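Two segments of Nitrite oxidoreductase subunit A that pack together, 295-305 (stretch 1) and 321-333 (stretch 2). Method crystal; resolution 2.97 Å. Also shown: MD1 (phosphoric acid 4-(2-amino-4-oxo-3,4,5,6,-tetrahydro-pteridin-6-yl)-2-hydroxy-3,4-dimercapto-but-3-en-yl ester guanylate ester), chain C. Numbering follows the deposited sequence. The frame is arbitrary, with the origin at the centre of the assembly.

Stretch 1, residues 295-305: DVRFSKLLIQT
Stretch 2 321-333: TEVMERGGKIVVI

Residues 301-304 and 329-332 form neighbouring parallel strands, their N-to-C directions 12° apart and their axes approaching to 4.5 Å; Leu301 pairs with Lys329, Leu302 with Ile330, Ile303 with Val331 and Gln304 with Val332. Before its strand, stretch 1 has helical phi/psi at 295-298.

Stretch 2 meets it first through Glu322 (chi1 m, chi2 t), whose OE1 accepts a salt-bridging hydrogen bond from Arg297 NH2 at 2.7 Å. Val323 (chi1 t) points sideways to stretch 1, and its branched side chain packs against the backbone there, CG1 3.5 Å from Ser299 O and CG2 3.9 Å from Val296 O. Arg326 lays its guanidinium on that of Arg297 (t, t, p), centres 3.5 Å apart and planes at 25°; the like charges, Arg297 NH2 to Arg326 NH1 3.0 Å, are partly offset by Glu322. The long side chain of Lys300 (m, m, t, t) carries NZ to Arg326 O, a 2.7 Å hydrogen bond.

Gly327 has phi/psi 71/26, a positive phi that favours glycine. At Gly328 (-108/158) a CB would come to 2.3 Å from Val323 CG1. Gly328 CA makes a CA-H...O contact with Lys300 O at 3.0 Å.

From Lys329, extended backbones (phi near -120, psi near 130), favoured by beta-branched Ile330, Val331 and Val332, exchange a ladder of hydrogen bonds: Lys329 N to Lys300 O, 2.6 Å; Leu302 N to Lys329 O, 2.7 Å; Val331 N to Leu302 O, 2.7 Å; Gln304 N to Val331 O, 2.7 Å; Ile333 N to Gln304 O, 2.6 Å. Thus Lys329 and Val331 bond through both N and O.

Leu301, Ile303, Lys329 and Val331 share one face, where Leu301 CD1 (t, p) meets Val331 CG2 at 3.8 Å and Lys329 CB at 3.4 Å; the end of partly exposed Lys329 leads away. Leu302, Gln304, Ile330 (m, t) and Val332 (t) occupy the other; Gln304 OE1 approaches Val332 CG2 to 3.3 Å.

Ile333 (m, t) reaches Ile303 CG2 with CD1, 4.0 Å. MD1 N2 donates to Ile333 O and, weakly, to Thr305 O, each at 2.5 Å, bridging two acceptors.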

ATOM      1  N   ASP B 295      -9.339  20.496  -4.248  1.00 35.42           N
ATOM      2  CA  ASP B 295     -10.559  21.000  -4.874  1.00 42.73           C
ATOM      3  C   ASP B 295     -11.709  20.001  -4.776  1.00 35.37           C
ATOM      4  O   ASP B 295     -12.868  20.412  -4.657  1.00 36.56           O
ATOM      5  CB  ASP B 295     -10.254  21.328  -6.345  1.00 46.81           C
ATOM      6  CG  ASP B 295     -11.392  22.050  -7.071  1.00 50.96           C
ATOM      7  OD1 ASP B 295     -12.568  21.956  -6.674  1.00 50.94           O
ATOM      8  OD2 ASP B 295     -11.096  22.719  -8.083  1.00 56.10           O
ATOM      9  N   VAL B 296     -11.423  18.693  -4.780  1.00 28.83           N
ATOM     10  CA  VAL B 296     -12.521  17.726  -4.711  1.00 33.87           C
ATOM     11  C   VAL B 296     -13.316  17.899  -3.420  1.00 37.23           C
ATOM     12  O   VAL B 296     -14.528  17.651  -3.391  1.00 34.91           O
ATOM     13  CB  VAL B 296     -12.031  16.273  -4.918  1.00 31.23           C
ATOM     14  CG1 VAL B 296     -10.975  15.885  -3.955  1.00 30.97           C
ATOM     15  CG2 VAL B 296     -13.172  15.320  -4.796  1.00 41.11           C
ATOM     16  N   ARG B 297     -12.673  18.360  -2.342  1.00 39.26           N
ATOM     17  CA  ARG B 297     -13.419  18.554  -1.103  1.00 35.01           C
ATOM     18  C   ARG B 297     -14.404  19.713  -1.209  1.00 42.16           C
ATOM     19  O   ARG B 297     -15.202  19.917  -0.287  1.00 38.83           O
ATOM     20  CB  ARG B 297     -12.460  18.782   0.075  1.00 30.23           C
ATOM     21  CG  ARG B 297     -13.091  18.543   1.453  1.00 33.26           C
ATOM     22  CD  ARG B 297     -12.068  18.549   2.585  1.00 33.61           C
ATOM     23  NE  ARG B 297     -11.626  19.894   2.950  1.00 38.90           N
ATOM     24  CZ  ARG B 297     -10.737  20.152   3.904  1.00 38.62           C
ATOM     25  NH1 ARG B 297     -10.392  21.403   4.172  1.00 36.80           N
ATOM     26  NH2 ARG B 297     -10.198  19.157   4.598  1.00 37.01           N
ATOM     27  N   PHE B 298     -14.374  20.466  -2.310  1.00 44.33           N
ATOM     28  CA  PHE B 298     -15.429  21.429  -2.601  1.00 46.78           C
ATOM     29  C   PHE B 298     -16.667  20.766  -3.193  1.00 51.16           C
ATOM     30  O   PHE B 298     -17.747  21.365  -3.162  1.00 47.95           O
ATOM     31  CB  PHE B 298     -14.921  22.504  -3.569  1.00 38.78           C
ATOM     32  CG  PHE B 298     -13.919  23.449  -2.966  1.00 42.75           C
ATOM     33  CD1 PHE B 298     -13.805  23.586  -1.593  1.00 45.54           C
ATOM     34  CD2 PHE B 298     -13.091  24.206  -3.779  1.00 42.05           C
ATOM     35  CE1 PHE B 298     -12.882  24.459  -1.044  1.00 40.14           C
ATOM     36  CE2 PHE B 298     -12.168  25.079  -3.235  1.00 43.83           C
ATOM     37  CZ  PHE B 298     -12.064  25.206  -1.865  1.00 36.66           C
ATOM     38  N   SER B 299     -16.534  19.553  -3.730  1.00 45.71           N
ATOM     39  CA  SER B 299     -17.657  18.879  -4.373  1.00 42.75           C
ATOM     40  C   SER B 299     -18.733  18.520  -3.355  1.00 42.71           C
ATOM     41  O   SER B 299     -18.435  18.153  -2.215  1.00 48.20           O
ATOM     42  CB  SER B 299     -17.176  17.618  -5.092  1.00 42.14           C
ATOM     43  OG  SER B 299     -16.266  17.933  -6.132  1.00 42.21           O
ATOM     44  N   LYS B 300     -19.998  18.630  -3.776  1.00 42.59           N
ATOM     45  CA  LYS B 300     -21.126  18.257  -2.930  1.00 43.70           C
ATOM     46  C   LYS B 300     -21.857  16.993  -3.368  1.00 49.27           C
ATOM     47  O   LYS B 300     -22.533  16.378  -2.538  1.00 54.80           O
ATOM     48  CB  LYS B 300     -22.119  19.424  -2.830  1.00 37.45           C
ATOM     49  CG  LYS B 300     -21.488  20.659  -2.200  1.00 52.16           C
ATOM     50  CD  LYS B 300     -20.877  20.321  -0.840  1.00 52.23           C
ATOM     51  CE  LYS B 300     -20.161  21.516  -0.222  1.00 56.79           C
ATOM     52  NZ  LYS B 300     -19.472  21.162   1.054  1.00 48.85           N
ATOM     53  N   LEU B 301     -21.780  16.605  -4.640  1.00 39.81           N
ATOM     54  CA  LEU B 301     -22.118  15.241  -5.045  1.00 36.00           C
ATOM     55  C   LEU B 301     -20.970  14.741  -5.903  1.00 45.94           C
ATOM     56  O   LEU B 301     -20.773  15.212  -7.029  1.00 42.93           O
ATOM     57  CB  LEU B 301     -23.442  15.152  -5.802  1.00 45.11           C
ATOM     58  CG  LEU B 301     -23.642  13.735  -6.361  1.00 44.56           C
ATOM     59  CD1 LEU B 301     -24.329  12.821  -5.362  1.00 44.63           C
ATOM     60  CD2 LEU B 301     -24.405  13.750  -7.676  1.00 39.38           C
ATOM     61  N   LEU B 302     -20.234  13.781  -5.366  1.00 55.01           N
ATOM     62  CA  LEU B 302     -19.005  13.290  -5.962  1.00 42.46           C
ATOM     63  C   LEU B 302     -19.210  11.869  -6.471  1.00 44.71           C
ATOM     64  O   LEU B 302     -19.527  10.970  -5.687  1.00 48.14           O
ATOM     65  CB  LEU B 302     -17.885  13.353  -4.935  1.00 38.17           C
ATOM     66  CG  LEU B 302     -16.600  12.784  -5.468  1.00 38.60           C
ATOM     67  CD1 LEU B 302     -16.297  13.604  -6.662  1.00 45.91           C
ATOM     68  CD2 LEU B 302     -15.613  13.068  -4.431  1.00 29.92           C
ATOM     69  N   ILE B 303     -18.981  11.663  -7.766  1.00 41.88           N
ATOM     70  CA  ILE B 303     -19.255  10.393  -8.429  1.00 42.94           C
ATOM     71  C   ILE B 303     -17.941   9.735  -8.830  1.00 40.83           C
ATOM     72  O   ILE B 303     -17.060  10.384  -9.407  1.00 42.80           O
ATOM     73  CB  ILE B 303     -20.167  10.593  -9.652  1.00 44.18           C
ATOM     74  CG1 ILE B 303     -21.532  11.134  -9.216  1.00 41.53           C
ATOM     75  CG2 ILE B 303     -20.330   9.290 -10.427  1.00 38.10           C
ATOM     76  CD1 ILE B 303     -22.347  11.711 -10.346  1.00 42.27           C
ATOM     77  N   GLN B 304     -17.823   8.442  -8.530  1.00 39.03           N
ATOM     78  CA  GLN B 304     -16.620   7.658  -8.786  1.00 33.65           C
ATOM     79  C   GLN B 304     -17.030   6.445  -9.607  1.00 39.77           C
ATOM     80  O   GLN B 304     -17.862   5.649  -9.159  1.00 40.61           O
ATOM     81  CB  GLN B 304     -15.954   7.212  -7.474  1.00 42.91           C
ATOM     82  CG  GLN B 304     -14.994   8.215  -6.852  1.00 45.93           C
ATOM     83  CD  GLN B 304     -14.957   8.117  -5.334  1.00 47.71           C
ATOM     84  OE1 GLN B 304     -15.975   7.856  -4.692  1.00 44.04           O
ATOM     85  NE2 GLN B 304     -13.778   8.316  -4.756  1.00 50.61           N
ATOM     86  N   THR B 305     -16.466   6.303 -10.808  1.00 37.41           N
ATOM     87  CA  THR B 305     -16.892   5.240 -11.720  1.00 36.94           C
ATOM     88  C   THR B 305     -15.838   4.158 -11.947  1.00 43.86           C
ATOM     89  O   THR B 305     -16.150   2.978 -11.832  1.00 55.01           O
ATOM     90  CB  THR B 305     -17.377   5.858 -13.056  1.00 45.98           C
ATOM     91  OG1 THR B 305     -18.126   4.892 -13.811  1.00 52.79           O
ATOM     92  CG2 THR B 305     -16.241   6.377 -13.897  1.00 48.17           C
ATOM     93  N   THR B 321     -12.894  11.455   1.485  1.00 37.68           N
ATOM     94  CA  THR B 321     -13.558  10.875   2.648  1.00 39.95           C
ATOM     95  C   THR B 321     -14.279  11.936   3.464  1.00 38.86           C
ATOM     96  O   THR B 321     -15.282  11.639   4.123  1.00 44.17           O
ATOM     97  CB  THR B 321     -12.548  10.134   3.529  1.00 36.54           C
ATOM     98  OG1 THR B 321     -11.578  11.061   4.033  1.00 41.16           O
ATOM     99  CG2 THR B 321     -11.843   9.046   2.737  1.00 37.72           C
ATOM    100  N   GLU B 322     -13.786  13.169   3.436  1.00 38.02           N
ATOM    101  CA  GLU B 322     -14.336  14.257   4.229  1.00 44.75           C
ATOM    102  C   GLU B 322     -15.479  14.974   3.521  1.00 43.07           C
ATOM    103  O   GLU B 322     -15.990  15.968   4.046  1.00 43.27           O
ATOM    104  CB  GLU B 322     -13.228  15.249   4.597  1.00 37.09           C
ATOM    105  CG  GLU B 322     -12.204  14.664   5.560  1.00 37.11           C
ATOM    106  CD  GLU B 322     -10.938  15.492   5.658  1.00 44.81           C
ATOM    107  OE1 GLU B 322     -10.829  16.509   4.942  1.00 43.26           O
ATOM    108  OE2 GLU B 322     -10.046  15.118   6.448  1.00 46.14           O
ATOM    109  N   VAL B 323     -15.889  14.498   2.342  1.00 43.34           N
ATOM    110  CA  VAL B 323     -17.045  15.084   1.670  1.00 40.42           C
ATOM    111  C   VAL B 323     -18.336  14.647   2.353  1.00 44.25           C
ATOM    112  O   VAL B 323     -19.327  15.388   2.353  1.00 46.74           O
ATOM    113  CB  VAL B 323     -17.032  14.703   0.177  1.00 38.85           C
ATOM    114  CG1 VAL B 323     -18.314  15.141  -0.520  1.00 38.91           C
ATOM    115  CG2 VAL B 323     -15.819  15.305  -0.511  1.00 40.66           C
ATOM    116  N   MET B 324     -18.339  13.472   2.983  1.00 41.84           N
ATOM    117  CA  MET B 324     -19.484  13.052   3.778  1.00 34.35           C
ATOM    118  C   MET B 324     -19.614  13.839   5.074  1.00 41.11           C
ATOM    119  O   MET B 324     -20.564  13.600   5.825  1.00 45.10           O
ATOM    120  CB  MET B 324     -19.385  11.556   4.097  1.00 29.89           C
ATOM    121  CG  MET B 324     -18.310  11.220   5.113  1.00 33.31           C
ATOM    122  SD  MET B 324     -18.300   9.478   5.567  1.00 46.68           S
ATOM    123  CE  MET B 324     -17.609   8.755   4.083  1.00 36.64           C
ATOM    124  N   GLU B 325     -18.694  14.764   5.351  1.00 40.82           N
ATOM    125  CA  GLU B 325     -18.717  15.544   6.583  1.00 42.22           C
ATOM    126  C   GLU B 325     -19.075  17.007   6.368  1.00 48.60           C
ATOM    127  O   GLU B 325     -19.176  17.754   7.346  1.00 45.95           O
ATOM    128  CB  GLU B 325     -17.353  15.458   7.278  1.00 37.68           C
ATOM    129  CG  GLU B 325     -16.935  14.057   7.655  1.00 39.94           C
ATOM    130  CD  GLU B 325     -15.542  14.014   8.249  1.00 45.58           C
ATOM    131  OE1 GLU B 325     -14.873  15.071   8.293  1.00 42.27           O
ATOM    132  OE2 GLU B 325     -15.114  12.922   8.676  1.00 46.78           O
ATOM    133  N   ARG B 326     -19.243  17.444   5.122  1.00 50.63           N
ATOM    134  CA  ARG B 326     -19.535  18.843   4.817  1.00 48.58           C
ATOM    135  C   ARG B 326     -20.742  18.962   3.884  1.00 47.40           C
ATOM    136  O   ARG B 326     -20.768  19.781   2.964  1.00 51.01           O
ATOM    137  CB  ARG B 326     -18.306  19.558   4.248  1.00 46.77           C
ATOM    138  CG  ARG B 326     -16.990  19.009   4.772  1.00 38.47           C
ATOM    139  CD  ARG B 326     -15.777  19.653   4.124  1.00 44.54           C
ATOM    140  NE  ARG B 326     -14.548  19.241   4.794  1.00 39.99           N
ATOM    141  CZ  ARG B 326     -13.814  20.027   5.575  1.00 36.26           C
ATOM    142  NH1 ARG B 326     -12.715  19.550   6.142  1.00 43.84           N
ATOM    143  NH2 ARG B 326     -14.179  21.282   5.801  1.00 38.34           N
ATOM    144  N   GLY B 327     -21.761  18.141   4.124  1.00 44.56           N
ATOM    145  CA  GLY B 327     -22.978  18.193   3.334  1.00 47.77           C
ATOM    146  C   GLY B 327     -22.844  17.681   1.926  1.00 38.27           C
ATOM    147  O   GLY B 327     -23.630  18.071   1.064  1.00 41.32           O
ATOM    148  N   GLY B 328     -21.887  16.792   1.676  1.00 40.08           N
ATOM    149  CA  GLY B 328     -21.698  16.241   0.351  1.00 43.70           C
ATOM    150  C   GLY B 328     -22.134  14.795   0.228  1.00 46.54           C
ATOM    151  O   GLY B 328     -22.217  14.085   1.233  1.00 42.19           O
ATOM    152  N   LYS B 329     -22.422  14.348  -0.993  1.00 45.33           N
ATOM    153  CA  LYS B 329     -22.831  12.977  -1.261  1.00 37.50           C
ATOM    154  C   LYS B 329     -21.788  12.295  -2.137  1.00 45.29           C
ATOM    155  O   LYS B 329     -21.266  12.898  -3.080  1.00 45.35           O
ATOM    156  CB  LYS B 329     -24.202  12.924  -1.940  1.00 37.64           C
ATOM    157  CG  LYS B 329     -25.391  13.116  -1.014  1.00 50.60           C
ATOM    158  CD  LYS B 329     -26.691  12.827  -1.755  1.00 51.10           C
ATOM    159  CE  LYS B 329     -27.894  12.876  -0.827  1.00 45.25           C
ATOM    160  NZ  LYS B 329     -29.152  12.535  -1.548  1.00 45.90           N
ATOM    161  N   ILE B 330     -21.485  11.042  -1.815  1.00 42.36           N
ATOM    162  CA  ILE B 330     -20.452  10.267  -2.495  1.00 43.32           C
ATOM    163  C   ILE B 330     -21.112   9.092  -3.204  1.00 40.46           C
ATOM    164  O   ILE B 330     -21.978   8.420  -2.633  1.00 42.74           O
ATOM    165  CB  ILE B 330     -19.372   9.782  -1.507  1.00 44.13           C
ATOM    166  CG1 ILE B 330     -18.691  10.979  -0.841  1.00 43.66           C
ATOM    167  CG2 ILE B 330     -18.343   8.910  -2.213  1.00 38.70           C
ATOM    168  CD1 ILE B 330     -17.823  10.612   0.341  1.00 46.44           C
ATOM    169  N   VAL B 331     -20.706   8.848  -4.450  1.00 38.71           N
ATOM    170  CA  VAL B 331     -21.244   7.760  -5.258  1.00 40.50           C
ATOM    171  C   VAL B 331     -20.089   6.974  -5.861  1.00 37.60           C
ATOM    172  O   VAL B 331     -19.135   7.564  -6.381  1.00 42.72           O
ATOM    173  CB  VAL B 331     -22.167   8.282  -6.377  1.00 39.65           C
ATOM    174  CG1 VAL B 331     -22.752   7.123  -7.175  1.00 38.60           C
ATOM    175  CG2 VAL B 331     -23.266   9.154  -5.804  1.00 39.08           C
ATOM    176  N   VAL B 332     -20.177   5.647  -5.792  1.00 34.26           N
ATOM    177  CA  VAL B 332     -19.190   4.749  -6.378  1.00 37.22           C
ATOM    178  C   VAL B 332     -19.925   3.771  -7.283  1.00 38.53           C
ATOM    179  O   VAL B 332     -20.908   3.151  -6.865  1.00 41.93           O
ATOM    180  CB  VAL B 332     -18.385   3.994  -5.301  1.00 43.57           C
ATOM    181  CG1 VAL B 332     -17.459   2.975  -5.945  1.00 41.19           C
ATOM    182  CG2 VAL B 332     -17.594   4.973  -4.451  1.00 38.63           C
ATOM    183  N   ILE B 333     -19.451   3.630  -8.516  1.00 41.99           N
ATOM    184  CA  ILE B 333     -20.103   2.791  -9.522  1.00 45.41           C
ATOM    185  C   ILE B 333     -19.071   1.763  -9.970  1.00 47.99           C
ATOM    186  O   ILE B 333     -18.334   1.975 -10.934  1.00 44.55           O
ATOM    187  CB  ILE B 333     -20.627   3.605 -10.708  1.00 39.42           C
ATOM    188  CG1 ILE B 333     -21.576   4.704 -10.230  1.00 39.95           C
ATOM    189  CG2 ILE B 333     -21.314   2.698 -11.720  1.00 42.35           C
ATOM    190  CD1 ILE B 333     -21.873   5.746 -11.285  1.00 45.96           C
TER
HETATM  191  PB  MD1 C5802      -7.097   3.160 -10.696  1.00 36.20           P
HETATM  192  O3B MD1 C5802      -7.220   1.749 -11.537  1.00 44.27           O
HETATM  193  O1B MD1 C5802      -7.934   3.076  -9.443  1.00 28.88           O
HETATM  194  O2B MD1 C5802      -7.590   4.298 -11.555  1.00 35.60           O
HETATM  195  O3A MD1 C5802      -5.512   3.400 -10.299  1.00 36.39           O
HETATM  196  C10 MD1 C5802      -4.564   3.684 -11.291  1.00 37.46           C
HETATM  197  C11 MD1 C5802      -3.493   4.647 -10.701  1.00 43.16           C
HETATM  198  O11 MD1 C5802      -3.341   4.222  -9.162  1.00 50.40           O
HETATM  199  C12 MD1 C5802      -2.396   4.627 -11.471  1.00 40.85           C
HETATM  200  S12 MD1 C5802      -2.596   4.494 -13.272  1.00 39.87           S
HETATM  201  C13 MD1 C5802      -0.922   4.759 -11.005  1.00 39.75           C
HETATM  202  S13 MD1 C5802       0.335   4.711 -12.314  1.00 48.04           S
HETATM  203  C14 MD1 C5802      -0.459   4.856  -9.647  1.00 40.94           C
HETATM  204  N15 MD1 C5802      -0.820   3.430  -9.008  1.00 39.94           N
HETATM  205  C16 MD1 C5802      -0.761   3.426  -7.603  1.00 36.28           C
HETATM  206  C15 MD1 C5802      -0.216   2.276  -6.833  1.00 37.91           C
HETATM  207  O14 MD1 C5802       0.196   1.320  -7.399  1.00 39.34           O
HETATM  208  N17 MD1 C5802      -0.194   2.344  -5.347  1.00 48.18           N
HETATM  209  C17 MD1 C5802      -0.735   3.593  -4.614  1.00 47.40           C
HETATM  210  N16 MD1 C5802      -0.708   3.650  -3.165  1.00 56.72           N
HETATM  211  N18 MD1 C5802      -1.291   4.761  -5.395  1.00 47.84           N
HETATM  212  C20 MD1 C5802      -1.318   4.714  -6.834  1.00 44.69           C
HETATM  213  N8  MD1 C5802      -1.828   5.772  -7.610  1.00 39.45           N
HETATM  214  C7  MD1 C5802      -0.885   6.075  -8.872  1.00 40.19           C
HETATM  215  PA  MD1 C5802      -7.966   0.388 -10.981  1.00 35.35           P
HETATM  216  O1A MD1 C5802      -7.496  -0.780 -11.812  1.00 44.99           O
HETATM  217  O2A MD1 C5802      -7.580   0.183  -9.537  1.00 41.02           O
HETATM  218  O5' MD1 C5802      -9.607   0.497 -11.095  1.00 29.29           O
HETATM  219  C5' MD1 C5802     -10.321   1.132 -10.077  1.00 36.14           C
HETATM  220  C4' MD1 C5802     -11.703   0.431  -9.833  1.00 42.65           C
HETATM  221  O4' MD1 C5802     -12.537   0.304 -11.147  1.00 48.36           O
HETATM  222  C1' MD1 C5802     -13.081  -1.149 -11.072  1.00 45.71           C
HETATM  223  N9  MD1 C5802     -13.463  -1.670 -12.411  1.00 44.87           N
HETATM  224  C4  MD1 C5802     -14.515  -1.157 -13.041  1.00 42.46           C
HETATM  225  N3  MD1 C5802     -15.473  -0.078 -12.667  1.00 41.72           N
HETATM  226  C2  MD1 C5802     -16.557   0.286 -13.578  1.00 41.86           C
HETATM  227  N2  MD1 C5802     -17.489   1.338 -13.213  1.00 43.97           N
HETATM  228  N1  MD1 C5802     -16.700  -0.400 -14.839  1.00 51.41           N
HETATM  229  C6  MD1 C5802     -15.777  -1.435 -15.190  1.00 47.37           C
HETATM  230  O6  MD1 C5802     -15.887  -2.001 -16.224  1.00 48.93           O
HETATM  231  C5  MD1 C5802     -14.644  -1.811 -14.228  1.00 43.66           C
HETATM  232  N7  MD1 C5802     -13.670  -2.714 -14.307  1.00 45.79           N
HETATM  233  C8  MD1 C5802     -12.930  -2.637 -13.182  1.00 43.04           C
HETATM  234  C2' MD1 C5802     -12.079  -1.774 -10.600  1.00 49.23           C
HETATM  235  O2' MD1 C5802     -12.484  -3.061 -10.051  1.00 52.34           O
HETATM  236  C3' MD1 C5802     -11.535  -0.762  -9.401  1.00 43.19           C
HETATM  237  O3' MD1 C5802     -12.329  -0.950  -8.194  1.00 39.13           O